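Insecticidal crystal protein Cry7Cal (PDB 5ZI1) is an insecticidal toxin of Bacillus thuringiensis active against locusts, probably acting through receptor binding and insertion of its helical domain into gut-cell membranes. Local coordinates at residues S119-F124 against F153-A158. Sequence-based numbering, arbitrary orientation.
Sequences STENLF and FLLKNA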
ATOM      1  N   SER A 119     -32.479   2.642  -4.172  1.00 50.29           N
ATOM      2  CA  SER A 119     -32.553   3.814  -3.307  1.00 53.10           C
ATOM      3  C   SER A 119     -31.229   4.063  -2.596  1.00 48.53           C
ATOM      4  O   SER A 119     -30.847   5.222  -2.405  1.00 48.63           O
ATOM      5  CB  SER A 119     -33.701   3.685  -2.303  1.00 54.58           C
ATOM      6  OG  SER A 119     -33.516   2.577  -1.436  1.00 61.67           O
ATOM      7  N   THR A 120     -30.501   3.003  -2.209  1.00 50.39           N
ATOM      8  CA  THR A 120     -29.232   3.233  -1.506  1.00 51.02           C
ATOM      9  C   THR A 120     -28.156   3.692  -2.479  1.00 48.94           C
ATOM     10  O   THR A 120     -27.341   4.561  -2.153  1.00 49.20           O
ATOM     11  CB  THR A 120     -28.768   1.975  -0.759  1.00 48.45           C
ATOM     12  OG1 THR A 120     -29.709   1.640   0.265  1.00 48.76           O
ATOM     13  CG2 THR A 120     -27.422   2.209  -0.098  1.00 46.15           C
ATOM     14  N   GLU A 121     -28.161   3.136  -3.694  1.00 49.59           N
ATOM     15  CA  GLU A 121     -27.162   3.521  -4.683  1.00 46.26           C
ATOM     16  C   GLU A 121     -27.378   4.956  -5.148  1.00 48.16           C
ATOM     17  O   GLU A 121     -26.407   5.670  -5.428  1.00 46.15           O
ATOM     18  CB  GLU A 121     -27.195   2.530  -5.854  1.00 44.46           C
ATOM     19  CG  GLU A 121     -25.947   2.562  -6.734  1.00 50.14           C
ATOM     20  CD  GLU A 121     -25.956   3.709  -7.753  1.00 53.17           C
ATOM     21  OE1 GLU A 121     -27.063   4.073  -8.220  1.00 50.28           O
ATOM     22  OE2 GLU A 121     -24.862   4.243  -8.078  1.00 48.91           O
ATOM     23  N   ASN A 122     -28.640   5.400  -5.216  1.00 45.59           N
ATOM     24  CA  ASN A 122     -28.911   6.799  -5.502  1.00 43.10           C
ATOM     25  C   ASN A 122     -28.404   7.705  -4.383  1.00 48.00           C
ATOM     26  O   ASN A 122     -27.911   8.803  -4.663  1.00 46.24           O
ATOM     27  CB  ASN A 122     -30.409   7.006  -5.753  1.00 47.30           C
ATOM     28  CG  ASN A 122     -30.849   6.572  -7.180  1.00 48.82           C
ATOM     29  OD1 ASN A 122     -30.030   6.443  -8.093  1.00 46.36           O
ATOM     30  ND2 ASN A 122     -32.143   6.354  -7.356  1.00 46.02           N
ATOM     31  N   LEU A 123     -28.474   7.262  -3.118  1.00 49.16           N
ATOM     32  CA  LEU A 123     -27.925   8.087  -2.047  1.00 45.06           C
ATOM     33  C   LEU A 123     -26.443   8.349  -2.271  1.00 46.42           C
ATOM     34  O   LEU A 123     -25.969   9.474  -2.084  1.00 49.83           O
ATOM     35  CB  LEU A 123     -28.152   7.449  -0.672  1.00 53.08           C
ATOM     36  CG  LEU A 123     -27.841   8.392   0.515  1.00 50.46           C
ATOM     37  CD1 LEU A 123     -28.513   9.741   0.290  1.00 48.32           C
ATOM     38  CD2 LEU A 123     -28.292   7.827   1.852  1.00 40.14           C
ATOM     39  N   PHE A 124     -25.696   7.334  -2.693  1.00 46.78           N
ATOM     40  CA  PHE A 124     -24.285   7.564  -2.991  1.00 47.10           C
ATOM     41  C   PHE A 124     -24.126   8.609  -4.092  1.00 44.79           C
ATOM     42  O   PHE A 124     -23.349   9.557  -3.949  1.00 45.92           O
ATOM     43  CB  PHE A 124     -23.597   6.241  -3.361  1.00 47.79           C
ATOM     44  CG  PHE A 124     -23.172   5.409  -2.157  1.00 47.11           C
ATOM     45  CD1 PHE A 124     -21.991   5.681  -1.486  1.00 44.72           C
ATOM     46  CD2 PHE A 124     -23.960   4.362  -1.707  1.00 46.89           C
ATOM     47  CE1 PHE A 124     -21.598   4.918  -0.386  1.00 47.36           C
ATOM     48  CE2 PHE A 124     -23.580   3.589  -0.621  1.00 47.62           C
ATOM     49  CZ  PHE A 124     -22.399   3.869   0.047  1.00 47.20           C
ATOM     50  N   PHE A 153     -18.331  -1.071  -4.180  1.00 46.47           N
ATOM     51  CA  PHE A 153     -18.645  -2.393  -3.669  1.00 45.52           C
ATOM     52  C   PHE A 153     -20.141  -2.654  -3.693  1.00 47.41           C
ATOM     53  O   PHE A 153     -20.581  -3.762  -4.034  1.00 48.58           O
ATOM     54  CB  PHE A 153     -18.107  -2.541  -2.250  1.00 51.97           C
ATOM     55  CG  PHE A 153     -18.634  -3.739  -1.542  1.00 53.02           C
ATOM     56  CD1 PHE A 153     -18.320  -5.013  -1.991  1.00 56.66           C
ATOM     57  CD2 PHE A 153     -19.464  -3.602  -0.447  1.00 53.81           C
ATOM     58  CE1 PHE A 153     -18.815  -6.129  -1.351  1.00 60.11           C
ATOM     59  CE2 PHE A 153     -19.957  -4.721   0.200  1.00 59.14           C
ATOM     60  CZ  PHE A 153     -19.634  -5.982  -0.255  1.00 56.53           C
ATOM     61  N   LEU A 154     -20.940  -1.657  -3.308  1.00 44.48           N
ATOM     62  CA  LEU A 154     -22.386  -1.797  -3.421  1.00 40.86           C
ATOM     63  C   LEU A 154     -22.804  -2.083  -4.864  1.00 48.00           C
ATOM     64  O   LEU A 154     -23.723  -2.871  -5.103  1.00 42.66           O
ATOM     65  CB  LEU A 154     -23.075  -0.540  -2.914  1.00 39.12           C
ATOM     66  CG  LEU A 154     -24.594  -0.601  -3.052  1.00 46.84           C
ATOM     67  CD1 LEU A 154     -25.117  -1.647  -2.130  1.00 45.74           C
ATOM     68  CD2 LEU A 154     -25.293   0.749  -2.823  1.00 48.29           C
ATOM     69  N   LEU A 155     -22.148  -1.445  -5.838  1.00 42.41           N
ATOM     70  CA  LEU A 155     -22.553  -1.621  -7.224  1.00 47.35           C
ATOM     71  C   LEU A 155     -22.288  -3.047  -7.681  1.00 50.85           C
ATOM     72  O   LEU A 155     -23.036  -3.580  -8.508  1.00 52.83           O
ATOM     73  CB  LEU A 155     -21.835  -0.599  -8.118  1.00 44.46           C
ATOM     74  CG  LEU A 155     -22.445   0.812  -8.089  1.00 45.59           C
ATOM     75  CD1 LEU A 155     -21.484   1.908  -8.550  1.00 37.07           C
ATOM     76  CD2 LEU A 155     -23.731   0.794  -8.935  1.00 46.05           C
ATOM     77  N   LYS A 156     -21.258  -3.689  -7.115  1.00 47.56           N
ATOM     78  CA  LYS A 156     -21.003  -5.095  -7.408  1.00 48.14           C
ATOM     79  C   LYS A 156     -22.229  -5.953  -7.118  1.00 47.98           C
ATOM     80  O   LYS A 156     -22.493  -6.928  -7.829  1.00 49.75           O
ATOM     81  CB  LYS A 156     -19.800  -5.591  -6.598  1.00 48.68           C
ATOM     82  CG  LYS A 156     -19.485  -7.073  -6.781  1.00 50.27           C
ATOM     83  CD  LYS A 156     -18.211  -7.481  -6.034  1.00 53.36           C
ATOM     84  CE  LYS A 156     -18.021  -8.993  -6.031  1.00 54.15           C
ATOM     85  NZ  LYS A 156     -16.628  -9.403  -5.707  1.00 51.80           N
ATOM     86  N   ASN A 157     -22.993  -5.606  -6.079  1.00 46.60           N
ATOM     87  CA  ASN A 157     -24.140  -6.430  -5.714  1.00 45.51           C
ATOM     88  C   ASN A 157     -25.122  -6.583  -6.882  1.00 52.55           C
ATOM     89  O   ASN A 157     -25.707  -7.656  -7.063  1.00 53.75           O
ATOM     90  CB  ASN A 157     -24.834  -5.849  -4.480  1.00 47.08           C
ATOM     91  CG  ASN A 157     -24.053  -6.106  -3.174  1.00 52.49           C
ATOM     92  OD1 ASN A 157     -24.649  -6.305  -2.119  1.00 52.19           O
ATOM     93  ND2 ASN A 157     -22.726  -6.075  -3.245  1.00 48.71           N
ATOM     94  N   ALA A 158     -25.298  -5.539  -7.706  1.00 49.40           N
ATOM     95  CA  ALA A 158     -26.231  -5.656  -8.830  1.00 52.34           C
ATOM     96  C   ALA A 158     -25.788  -6.747  -9.795  1.00 50.94           C
ATOM     97  O   ALA A 158     -26.614  -7.538 -10.277  1.00 48.13           O
ATOM     98  CB  ALA A 158     -26.378  -4.320  -9.572  1.00 44.52           C
TER
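L154 reaches from 153-158 to 119-124 with a single methyl, CD2, which sits among T120, E121 and F124. The CA-CB bond of L154 points toward the facing helix, and CG is anti to the backbone N (chi1 178°). L154 CD2 lies 3.8 Å from T120 CG2 and equally 3.8 Å from E121 CA, so it packs against the backbone of the neighbouring helix as well as its side chains. L154 CD2 also approaches the F124 ring obliquely, 4.0 Å from F124 CE2. A second contact lies beside it: L155 CD2 rests against E121 CG (3.6 Å) and beside E121 OE2 (3.7 Å), where the bend at chi2 (-81°) places CD, the carboxylate carbon.

The polar groups find their partners outside the two segments. E121 OE1 forms a salt bridge with K125 NZ, while OE2 accepts a hydrogen bond from NE2 of H151 on helix 141-165, a polar link between the two helices. T120 OG1 is hydrogen-bonded to R116 O of its own helix.

The segment axes approach to 10.6 Å and run roughly antiparallel, at 147°. Apolar packing, with the E121-H151 hydrogen bond, joins helices 107-127 and 141-165, characteristic of the alpha-helical bundle that forms the N-terminal domain of three-domain Cry toxins.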